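Local coordinates for protein DNA polymerase beta (Leishmania infantum, PDB 4P4P) that probably fills gaps during base excision repair, adding deoxyribonucleotides to a DNA 3' end as a metal-dependent polymerase of the X family, at residues Y147-N152 against V266-R271; I181-S186 against V197-S202; Y328-I333 against K346-D351. All coordinates share one frame; numbering follows the deposited sequence.

Contact 1 of 3, residues Y147-N152 against V266-R271. With nucleotides of chain B.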
loop_
_atom_site.group_PDB
_atom_site.type_symbol
_atom_site.label_atom_id
_atom_site.label_comp_id
_atom_site.label_asym_id
_atom_site.label_seq_id
_atom_site.Cartn_x
_atom_site.Cartn_y
_atom_site.Cartn_z
ATOM N N TYR A 147 18.967 -3.126 1.304
ATOM C CA TYR A 147 18.437 -2.128 2.224
ATOM C C TYR A 147 17.927 -2.736 3.516
ATOM O O TYR A 147 17.159 -2.098 4.242
ATOM C CB TYR A 147 17.317 -1.326 1.571
ATOM C CG TYR A 147 17.783 -0.273 0.598
ATOM C CD1 TYR A 147 17.872 -0.547 -0.762
ATOM C CD2 TYR A 147 18.097 1.009 1.035
ATOM C CE1 TYR A 147 18.288 0.421 -1.665
ATOM C CE2 TYR A 147 18.491 1.991 0.143
ATOM C CZ TYR A 147 18.595 1.688 -1.203
ATOM O OH TYR A 147 19.004 2.660 -2.093
ATOM N N PHE A 148 18.367 -3.956 3.815
ATOM C CA PHE A 148 17.896 -4.665 5.005
ATOM C C PHE A 148 17.976 -3.840 6.296
ATOM O O PHE A 148 17.018 -3.801 7.065
ATOM C CB PHE A 148 18.627 -6.001 5.188
ATOM C CG PHE A 148 18.130 -6.792 6.370
ATOM C CD1 PHE A 148 16.939 -7.485 6.298
ATOM C CD2 PHE A 148 18.842 -6.812 7.555
ATOM C CE1 PHE A 148 16.469 -8.195 7.386
ATOM C CE2 PHE A 148 18.389 -7.528 8.644
ATOM C CZ PHE A 148 17.195 -8.219 8.564
ATOM N N TYR A 149 19.116 -3.201 6.546
ATOM C CA TYR A 149 19.266 -2.376 7.751
ATOM C C TYR A 149 18.248 -1.223 7.777
ATOM O O TYR A 149 17.483 -1.086 8.728
ATOM C CB TYR A 149 20.712 -1.851 7.907
ATOM C CG TYR A 149 20.845 -0.667 8.858
ATOM C CD1 TYR A 149 20.919 -0.851 10.237
ATOM C CD2 TYR A 149 20.877 0.629 8.373
ATOM C CE1 TYR A 149 21.028 0.228 11.102
ATOM C CE2 TYR A 149 20.991 1.712 9.220
ATOM C CZ TYR A 149 21.063 1.511 10.582
ATOM O OH TYR A 149 21.166 2.608 11.412
ATOM N N ASP A 150 18.238 -0.406 6.729
ATOM C CA ASP A 150 17.311 0.722 6.639
ATOM C C ASP A 150 15.854 0.323 6.846
ATOM O O ASP A 150 15.125 0.951 7.613
ATOM C CB ASP A 150 17.409 1.381 5.271
ATOM C CG ASP A 150 18.789 1.900 4.972
ATOM O OD1 ASP A 150 19.621 1.103 4.489
ATOM O OD2 ASP A 150 19.029 3.102 5.206
ATOM N N ILE A 151 15.435 -0.716 6.132
ATOM C CA ILE A 151 14.048 -1.150 6.141
ATOM C C ILE A 151 13.582 -1.455 7.551
ATOM O O ILE A 151 12.427 -1.208 7.907
ATOM C CB ILE A 151 13.853 -2.373 5.237
ATOM C CG1 ILE A 151 13.979 -1.936 3.769
ATOM C CG2 ILE A 151 12.486 -3.030 5.509
ATOM C CD1 ILE A 151 14.160 -3.076 2.785
ATOM N N ASN A 152 14.501 -1.965 8.364
ATOM C CA ASN A 152 14.161 -2.368 9.714
ATOM C C ASN A 152 14.447 -1.298 10.769
ATOM O O ASN A 152 14.303 -1.557 11.948
ATOM C CB ASN A 152 14.792 -3.725 10.039
ATOM C CG ASN A 152 14.193 -4.848 9.189
ATOM O OD1 ASN A 152 13.175 -5.465 9.545
ATOM N ND2 ASN A 152 14.848 -5.141 8.077
ATOM N N VAL A 266 22.189 13.388 7.593
ATOM C CA VAL A 266 21.837 12.481 6.516
ATOM C C VAL A 266 20.720 11.594 7.030
ATOM O O VAL A 266 20.837 11.014 8.116
ATOM C CB VAL A 266 23.031 11.602 6.121
ATOM C CG1 VAL A 266 22.646 10.653 4.997
ATOM C CG2 VAL A 266 24.216 12.471 5.712
ATOM N N TYR A 267 19.631 11.500 6.270
ATOM C CA TYR A 267 18.502 10.674 6.683
ATOM C C TYR A 267 18.653 9.221 6.246
ATOM O O TYR A 267 19.342 8.920 5.267
ATOM C CB TYR A 267 17.189 11.255 6.156
ATOM C CG TYR A 267 16.800 12.540 6.847
ATOM C CD1 TYR A 267 16.049 12.520 8.012
ATOM C CD2 TYR A 267 17.204 13.778 6.341
ATOM C CE1 TYR A 267 15.700 13.698 8.659
ATOM C CE2 TYR A 267 16.853 14.965 6.974
ATOM C CZ TYR A 267 16.106 14.915 8.132
ATOM O OH TYR A 267 15.761 16.082 8.767
ATOM N N LYS A 268 18.020 8.315 6.985
ATOM C CA LYS A 268 17.926 6.927 6.539
ATOM C C LYS A 268 16.979 6.802 5.343
ATOM O O LYS A 268 16.072 7.618 5.170
ATOM C CB LYS A 268 17.446 6.037 7.686
ATOM C CG LYS A 268 18.472 5.893 8.792
ATOM C CD LYS A 268 17.847 5.373 10.066
ATOM C CE LYS A 268 18.741 5.655 11.269
ATOM N NZ LYS A 268 18.107 5.171 12.521
ATOM N N ALA A 269 17.203 5.798 4.508
ATOM C CA ALA A 269 16.241 5.468 3.466
ATOM C C ALA A 269 15.067 4.750 4.105
ATOM O O ALA A 269 15.245 3.951 5.027
ATOM C CB ALA A 269 16.870 4.597 2.407
ATOM N N ARG A 270 13.874 5.019 3.592
ATOM C CA ARG A 270 12.646 4.515 4.186
ATOM C C ARG A 270 11.811 3.811 3.136
ATOM O O ARG A 270 11.814 4.194 1.965
ATOM C CB ARG A 270 11.840 5.681 4.757
ATOM C CG ARG A 270 12.642 6.599 5.687
ATOM C CD ARG A 270 13.216 5.811 6.833
ATOM N NE ARG A 270 13.494 6.640 7.994
ATOM C CZ ARG A 270 13.851 6.150 9.174
ATOM N NH1 ARG A 270 13.975 4.836 9.330
ATOM N NH2 ARG A 270 14.083 6.969 10.195
ATOM N N ARG A 271 11.092 2.779 3.546
ATOM C CA ARG A 271 10.104 2.190 2.658
ATOM C C ARG A 271 9.022 3.230 2.352
ATOM O O ARG A 271 8.450 3.828 3.262
ATOM C CB ARG A 271 9.504 0.933 3.274
ATOM C CG ARG A 271 10.408 -0.292 3.132
ATOM C CD ARG A 271 10.284 -0.899 1.727
ATOM N NE ARG A 271 8.990 -1.546 1.548
ATOM C CZ ARG A 271 7.974 -1.019 0.868
ATOM N NH1 ARG A 271 8.113 0.163 0.283
ATOM N NH2 ARG A 271 6.824 -1.680 0.760
ATOM P P DC B 6 5.607 -5.029 2.415
ATOM O OP1 DC B 6 6.550 -3.893 2.469
ATOM O OP2 DC B 6 5.614 -6.055 3.476
ATOM O "O5'" DC B 6 4.099 -4.485 2.326
ATOM C "C5'" DC B 6 3.806 -3.278 1.616
ATOM C "C4'" DC B 6 2.339 -2.927 1.752
ATOM O "O4'" DC B 6 1.569 -3.890 0.998
ATOM C "C3'" DC B 6 1.752 -3.086 3.153
ATOM O "O3'" DC B 6 2.255 -2.117 4.065
ATOM C "C2'" DC B 6 0.271 -3.061 2.841
ATOM C "C1'" DC B 6 0.302 -3.997 1.627
ATOM N N1 DC B 6 -0.009 -5.434 1.887
ATOM C C2 DC B 6 -1.336 -5.799 1.690
ATOM O O2 DC B 6 -2.135 -4.917 1.349
ATOM N N3 DC B 6 -1.706 -7.082 1.882
ATOM C C4 DC B 6 -0.819 -7.995 2.257
ATOM N N4 DC B 6 -1.293 -9.240 2.430
ATOM C C5 DC B 6 0.557 -7.654 2.471
ATOM C C6 DC B 6 0.915 -6.367 2.269
HETATM O O HOH W 1 13.253 2.826 7.562
#
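The side chains of D150 and Y147 both turn toward A269, each with CG anti to its own carbonyl carbon (chi1 -60° in D150). In D150 this carries OD2 to the backbone of A269, where A269 N donates a weak hydrogen bond to D150 OD2 (3.3 Å, 146° at the hydrogen). The methyl of A269 touches both side chains: A269 CB is 3.8 Å from Y147 CE2, at an oblique angle to the ring, and 3.8 Å from D150 OD2. The Y147 hydroxyl hydrogen-bonds to E234.

One turn of helix, 148-151, is thus laid against the residues leading into strand 270-277 of the palm sheet of an X-family polymerase. M247 of the adjacent strand 243-248 packs against Y147, I151, A269 and R271.

A water bridges the carbonyl of D150 and the guanidinium of R270. It lies 2.7 Å from D150 O and accepts from R270 NH1 (2.8 Å), at the edge of the guanidinium and in its plane. K268 CB sits over the centre of one face of that guanidinium, and E159 forms a salt bridge with R270 NH2. K268 itself runs out extended and crosses Y149 at about a right angle, with K268 CE 3.9 Å from Y149 OH; its amine pairs with E153.

I151 CG1 touches R271 CG at 4.0 Å. Beyond CG the R271 chain bends twice, at chi2 and chi3. R271 NH1 is paired with D273, while R271 NH2 donates a hydrogen bond to phosphate oxygen OP1 of DC6 of chain B (2.8 Å, 161°).

Contact 2 of 3, residues I181-S186 against V197-S202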
loop_
_atom_site.group_PDB
_atom_site.type_symbol
_atom_site.label_atom_id
_atom_site.label_comp_id
_atom_site.label_asym_id
_atom_site.label_seq_id
_atom_site.Cartn_x
_atom_site.Cartn_y
_atom_site.Cartn_z
ATOM N N ILE A 181 -1.775 14.705 -1.795
ATOM C CA ILE A 181 -1.152 13.550 -1.184
ATOM C C ILE A 181 -1.607 13.476 0.253
ATOM O O ILE A 181 -1.618 14.483 0.948
ATOM C CB ILE A 181 0.388 13.691 -1.137
ATOM C CG1 ILE A 181 1.018 13.363 -2.493
ATOM C CG2 ILE A 181 0.969 12.785 -0.042
ATOM C CD1 ILE A 181 1.223 11.882 -2.733
ATOM N N LEU A 182 -1.970 12.280 0.693
ATOM C CA LEU A 182 -2.278 12.024 2.092
ATOM C C LEU A 182 -1.456 10.822 2.580
ATOM O O LEU A 182 -1.416 9.775 1.921
ATOM C CB LEU A 182 -3.774 11.750 2.258
ATOM C CG LEU A 182 -4.229 11.451 3.694
ATOM C CD1 LEU A 182 -4.001 12.655 4.609
ATOM C CD2 LEU A 182 -5.688 11.014 3.735
ATOM N N ILE A 183 -0.781 10.977 3.715
ATOM C CA ILE A 183 -0.034 9.869 4.320
ATOM C C ILE A 183 -0.912 9.150 5.334
ATOM O O ILE A 183 -1.490 9.772 6.207
ATOM C CB ILE A 183 1.274 10.340 5.024
ATOM C CG1 ILE A 183 2.148 11.156 4.073
ATOM C CG2 ILE A 183 2.071 9.151 5.526
ATOM C CD1 ILE A 183 2.511 10.425 2.810
ATOM N N CYS A 184 -1.017 7.836 5.203
ATOM C CA CYS A 184 -1.888 7.053 6.065
ATOM C C CYS A 184 -1.081 6.140 6.974
ATOM O O CYS A 184 -0.130 6.583 7.618
ATOM C CB CYS A 184 -2.876 6.240 5.216
ATOM S SG CYS A 184 -3.970 7.292 4.213
ATOM N N GLY A 185 -1.473 4.868 7.030
ATOM C CA GLY A 185 -0.738 3.863 7.781
ATOM C C GLY A 185 -0.743 4.113 9.279
ATOM O O GLY A 185 -1.539 4.897 9.801
ATOM N N SER A 186 0.148 3.430 9.981
ATOM C CA SER A 186 0.231 3.557 11.427
ATOM C C SER A 186 0.528 4.993 11.839
ATOM O O SER A 186 0.149 5.417 12.925
ATOM C CB SER A 186 1.286 2.596 11.993
ATOM O OG SER A 186 2.581 2.990 11.584
ATOM N N VAL A 197 6.386 4.799 4.873
ATOM C CA VAL A 197 5.643 5.972 4.443
ATOM C C VAL A 197 4.608 5.504 3.434
ATOM O O VAL A 197 4.945 5.006 2.354
ATOM C CB VAL A 197 6.550 7.006 3.789
ATOM C CG1 VAL A 197 5.737 8.229 3.394
ATOM C CG2 VAL A 197 7.692 7.385 4.739
ATOM N N ASP A 198 3.342 5.652 3.797
ATOM C CA ASP A 198 2.266 5.003 3.062
ATOM C C ASP A 198 1.324 6.091 2.531
ATOM O O ASP A 198 0.502 6.647 3.261
ATOM C CB ASP A 198 1.628 3.958 3.996
ATOM C CG ASP A 198 0.168 3.691 3.720
ATOM O OD1 ASP A 198 -0.295 3.851 2.574
ATOM O OD2 ASP A 198 -0.514 3.273 4.680
ATOM N N ALA A 199 1.485 6.411 1.250
ATOM C CA ALA A 199 0.863 7.604 0.672
ATOM C C ALA A 199 -0.254 7.329 -0.331
ATOM O O ALA A 199 -0.182 6.393 -1.126
ATOM C CB ALA A 199 1.924 8.482 0.019
ATOM N N ILE A 200 -1.284 8.167 -0.296
ATOM C CA ILE A 200 -2.313 8.139 -1.324
ATOM C C ILE A 200 -2.191 9.350 -2.245
ATOM O O ILE A 200 -2.142 10.489 -1.794
ATOM C CB ILE A 200 -3.731 8.120 -0.714
ATOM C CG1 ILE A 200 -3.997 6.783 -0.022
ATOM C CG2 ILE A 200 -4.775 8.365 -1.787
ATOM C CD1 ILE A 200 -5.196 6.829 0.913
ATOM N N LEU A 201 -2.124 9.089 -3.541
ATOM C CA LEU A 201 -2.146 10.146 -4.538
ATOM C C LEU A 201 -3.514 10.134 -5.197
ATOM O O LEU A 201 -3.989 9.080 -5.638
ATOM C CB LEU A 201 -1.057 9.909 -5.588
ATOM C CG LEU A 201 -1.002 10.895 -6.752
ATOM C CD1 LEU A 201 -0.626 12.271 -6.254
ATOM C CD2 LEU A 201 -0.030 10.425 -7.824
ATOM N N SER A 202 -4.157 11.293 -5.253
ATOM C CA SER A 202 -5.502 11.374 -5.822
ATOM C C SER A 202 -5.842 12.775 -6.303
ATOM O O SER A 202 -5.278 13.763 -5.830
ATOM C CB SER A 202 -6.537 10.925 -4.788
ATOM O OG SER A 202 -6.537 11.792 -3.671
HETATM O O HOH W 2 2.563 6.268 6.540
#
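Strands 181-183 and 197-202 run antiparallel, 4.6 Å apart at closest approach and 153° between their directions, with L182 and I200 as the hydrogen-bonded pair, each backbone N donating to the other's O.

I181, I183, A199 and L201 share one face of the sheet. I183 CD1 presses on A199 CB at 3.5 Å, tighter than usual for two carbons, and also touches V197 CG1. I181 CD1 meets L201 CD1 at 4.0 Å. Helix 157-174 packs over this face, with C171 on I181 and E164 on I183.

This pairing lies within the palm domain of the polymerase beta family, and one strand carries D198, which binds magnesium together with D196. Just past I183, C184 N continues the ladder with a nearly straight bond to D198 O (2.7 Å, 177° at the hydrogen). The D198 side chain swings away from its backbone N (chi1 151°), and D198 OD2 comes 3.0 Å from G185 N, at an angle too poor for a hydrogen bond. G185 has positive phi, and its CA lies only 3.2 Å from D198 OD2; both features suit a residue without a side chain. Near the same turn a water joins the two segments, donating to C184 O and accepting from D198 N, each at 2.9 Å.

L182 and I200 point to the other face. There C184 SG rests against I200 CD1 at 3.6 Å, and M286 of helix 282-290 packs on L182.

Contact 3 of 3, residues Y328-I333 against K346-D351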
loop_
_atom_site.group_PDB
_atom_site.type_symbol
_atom_site.label_atom_id
_atom_site.label_comp_id
_atom_site.label_asym_id
_atom_site.label_seq_id
_atom_site.Cartn_x
_atom_site.Cartn_y
_atom_site.Cartn_z
ATOM N N TYR A 328 -19.909 -12.367 -9.046
ATOM C CA TYR A 328 -18.511 -12.766 -9.138
ATOM C C TYR A 328 -18.268 -13.662 -10.353
ATOM O O TYR A 328 -17.216 -13.573 -10.990
ATOM C CB TYR A 328 -18.048 -13.469 -7.861
ATOM C CG TYR A 328 -16.543 -13.663 -7.780
ATOM C CD1 TYR A 328 -15.751 -12.797 -7.032
ATOM C CD2 TYR A 328 -15.914 -14.706 -8.454
ATOM C CE1 TYR A 328 -14.378 -12.961 -6.956
ATOM C CE2 TYR A 328 -14.535 -14.879 -8.384
ATOM C CZ TYR A 328 -13.773 -14.003 -7.632
ATOM O OH TYR A 328 -12.404 -14.164 -7.554
ATOM N N GLU A 329 -19.236 -14.520 -10.671
ATOM C CA GLU A 329 -19.130 -15.374 -11.847
ATOM C C GLU A 329 -18.932 -14.508 -13.083
ATOM O O GLU A 329 -18.130 -14.833 -13.959
ATOM C CB GLU A 329 -20.388 -16.234 -12.028
ATOM C CG GLU A 329 -20.726 -17.146 -10.854
ATOM C CD GLU A 329 -19.892 -18.410 -10.825
ATOM O OE1 GLU A 329 -19.297 -18.755 -11.867
ATOM O OE2 GLU A 329 -19.832 -19.059 -9.758
ATOM N N ARG A 330 -19.665 -13.400 -13.151
ATOM C CA ARG A 330 -19.630 -12.554 -14.340
ATOM C C ARG A 330 -18.351 -11.722 -14.495
ATOM O O ARG A 330 -17.832 -11.597 -15.602
ATOM C CB ARG A 330 -20.867 -11.649 -14.409
ATOM C CG ARG A 330 -22.147 -12.369 -14.816
ATOM C CD ARG A 330 -23.297 -11.394 -15.068
ATOM N NE ARG A 330 -23.734 -10.729 -13.843
ATOM C CZ ARG A 330 -24.678 -11.195 -13.027
ATOM N NH1 ARG A 330 -25.293 -12.338 -13.306
ATOM N NH2 ARG A 330 -25.011 -10.518 -11.930
ATOM N N ILE A 331 -17.851 -11.152 -13.399
ATOM C CA ILE A 331 -16.782 -10.152 -13.493
ATOM C C ILE A 331 -15.594 -10.395 -12.558
ATOM O O ILE A 331 -14.553 -9.758 -12.713
ATOM C CB ILE A 331 -17.310 -8.727 -13.210
ATOM C CG1 ILE A 331 -17.576 -8.550 -11.711
ATOM C CG2 ILE A 331 -18.563 -8.437 -14.028
ATOM C CD1 ILE A 331 -18.124 -7.185 -11.344
ATOM N N GLY A 332 -15.759 -11.288 -11.586
ATOM C CA GLY A 332 -14.701 -11.619 -10.642
ATOM C C GLY A 332 -13.594 -12.459 -11.265
ATOM O O GLY A 332 -13.858 -13.371 -12.053
ATOM N N ILE A 333 -12.352 -12.151 -10.902
ATOM C CA ILE A 333 -11.179 -12.766 -11.524
ATOM C C ILE A 333 -10.389 -13.615 -10.528
ATOM O O ILE A 333 -9.772 -13.085 -9.605
ATOM C CB ILE A 333 -10.249 -11.699 -12.118
ATOM C CG1 ILE A 333 -11.057 -10.650 -12.903
ATOM C CG2 ILE A 333 -9.176 -12.346 -12.976
ATOM C CD1 ILE A 333 -11.733 -9.554 -12.027
ATOM N N LYS A 346 -15.589 -2.467 -12.653
ATOM C CA LYS A 346 -16.318 -2.801 -13.863
ATOM C C LYS A 346 -17.772 -2.345 -13.703
ATOM O O LYS A 346 -18.319 -2.314 -12.585
ATOM C CB LYS A 346 -16.238 -4.298 -14.144
ATOM C CG LYS A 346 -14.868 -4.757 -14.616
ATOM C CD LYS A 346 -14.843 -6.255 -14.861
ATOM C CE LYS A 346 -13.488 -6.720 -15.387
ATOM N NZ LYS A 346 -13.433 -8.214 -15.536
ATOM N N ASP A 347 -18.385 -1.988 -14.822
ATOM C CA ASP A 347 -19.709 -1.393 -14.829
ATOM C C ASP A 347 -20.681 -2.066 -13.887
ATOM O O ASP A 347 -21.370 -1.397 -13.128
ATOM C CB ASP A 347 -20.287 -1.405 -16.235
ATOM C CG ASP A 347 -19.505 -0.551 -17.169
ATOM O OD1 ASP A 347 -18.726 0.284 -16.664
ATOM O OD2 ASP A 347 -19.663 -0.711 -18.397
ATOM N N GLU A 348 -20.741 -3.388 -13.932
ATOM C CA GLU A 348 -21.771 -4.083 -13.179
ATOM C C GLU A 348 -21.516 -4.005 -11.682
ATOM O O GLU A 348 -22.446 -4.065 -10.887
ATOM C CB GLU A 348 -21.930 -5.529 -13.628
ATOM C CG GLU A 348 -23.126 -6.187 -12.955
ATOM C CD GLU A 348 -23.579 -7.463 -13.632
ATOM O OE1 GLU A 348 -22.943 -7.864 -14.637
ATOM O OE2 GLU A 348 -24.580 -8.054 -13.156
ATOM N N LEU A 349 -20.256 -3.867 -11.300
ATOM C CA LEU A 349 -19.928 -3.668 -9.895
ATOM C C LEU A 349 -20.162 -2.201 -9.538
ATOM O O LEU A 349 -20.667 -1.904 -8.461
ATOM C CB LEU A 349 -18.482 -4.087 -9.612
ATOM C CG LEU A 349 -17.975 -3.961 -8.180
ATOM C CD1 LEU A 349 -18.946 -4.628 -7.203
ATOM C CD2 LEU A 349 -16.585 -4.583 -8.096
ATOM N N GLU A 350 -19.828 -1.294 -10.456
ATOM C CA GLU A 350 -20.029 0.147 -10.221
ATOM C C GLU A 350 -21.497 0.467 -9.932
ATOM O O GLU A 350 -21.799 1.331 -9.100
ATOM C CB GLU A 350 -19.523 0.976 -11.412
ATOM C CG GLU A 350 -19.605 2.508 -11.239
ATOM C CD GLU A 350 -18.819 3.012 -10.027
ATOM O OE1 GLU A 350 -17.796 2.400 -9.681
ATOM O OE2 GLU A 350 -19.223 4.020 -9.412
ATOM N N ASP A 351 -22.400 -0.234 -10.613
ATOM C CA ASP A 351 -23.841 -0.065 -10.415
ATOM C C ASP A 351 -24.253 -0.315 -8.964
ATOM O O ASP A 351 -25.287 0.171 -8.511
ATOM C CB ASP A 351 -24.622 -1.034 -11.304
ATOM C CG ASP A 351 -24.542 -0.679 -12.770
ATOM O OD1 ASP A 351 -24.255 0.496 -13.088
ATOM O OD2 ASP A 351 -24.775 -1.583 -13.602
#
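R330 and E348 make a salt bridge between two helical segments of the thumb domain, in the last part of helix 321-331 and in the short helix 347-350. One carboxylate oxygen, E348 OE2, takes two of the arginine's donors, NE and NH2. R330 NH2 lies 2.8 Å from E348 OE2, and R330 NE lies 2.9 Å from the same atom. Both hydrogen bonds are weak, each with only 119° at the hydrogen. The guanidinium and carboxylate planes are 7° from parallel but displaced from each other, so OE2 lies well out of the guanidinium plane. That offset explains the poor N-H angles. The charges attract, but the bonds are poorly aimed. The glutamate chain is extended beyond CG and the arginine bends at chi3, and the two side chains cross at about a right angle.

The second polar link uses the backbone. K346 NZ donates a weak hydrogen bond to I331 O (3.4 Å). The lysine chain is extended beyond CG, and K346 CD touches I331 CB at 3.9 Å. K346 O, meanwhile, accepts from E350 N and, weakly, from L349 N within the first turn of its helix. In the 328-333 segment, Y328 O accepts from G332 N.

Between the two polar links lies I331, which is buried. Its CG1 stands between the backbone N and the carbonyl carbon (chi1 74°). This sends I331 CD1 onto L349 CB, 3.6 Å away.

How the contacts relate
Contacts 1 and 2 belong to the same palm sheet, where strands 270-277 and 193-203 are parallel neighbours. Their centres are about 18 Å apart, and they touch where V197 N probably hydrogen-bonds to R271 O, at 2.8 Å. Contact 2 is nested in the chain loop closed by contact 1. Contact 2 is part of the metal site through D198; R271 of contact 1 lies beside it, its side chain about 4 Å from that of D196. Contact 3 stands apart in the thumb, about 28 Å from contact 2 and about 40 Å from contact 1 between centres. It is away from the annotated sites, although its nearest atom is about 6 Å from the DNA.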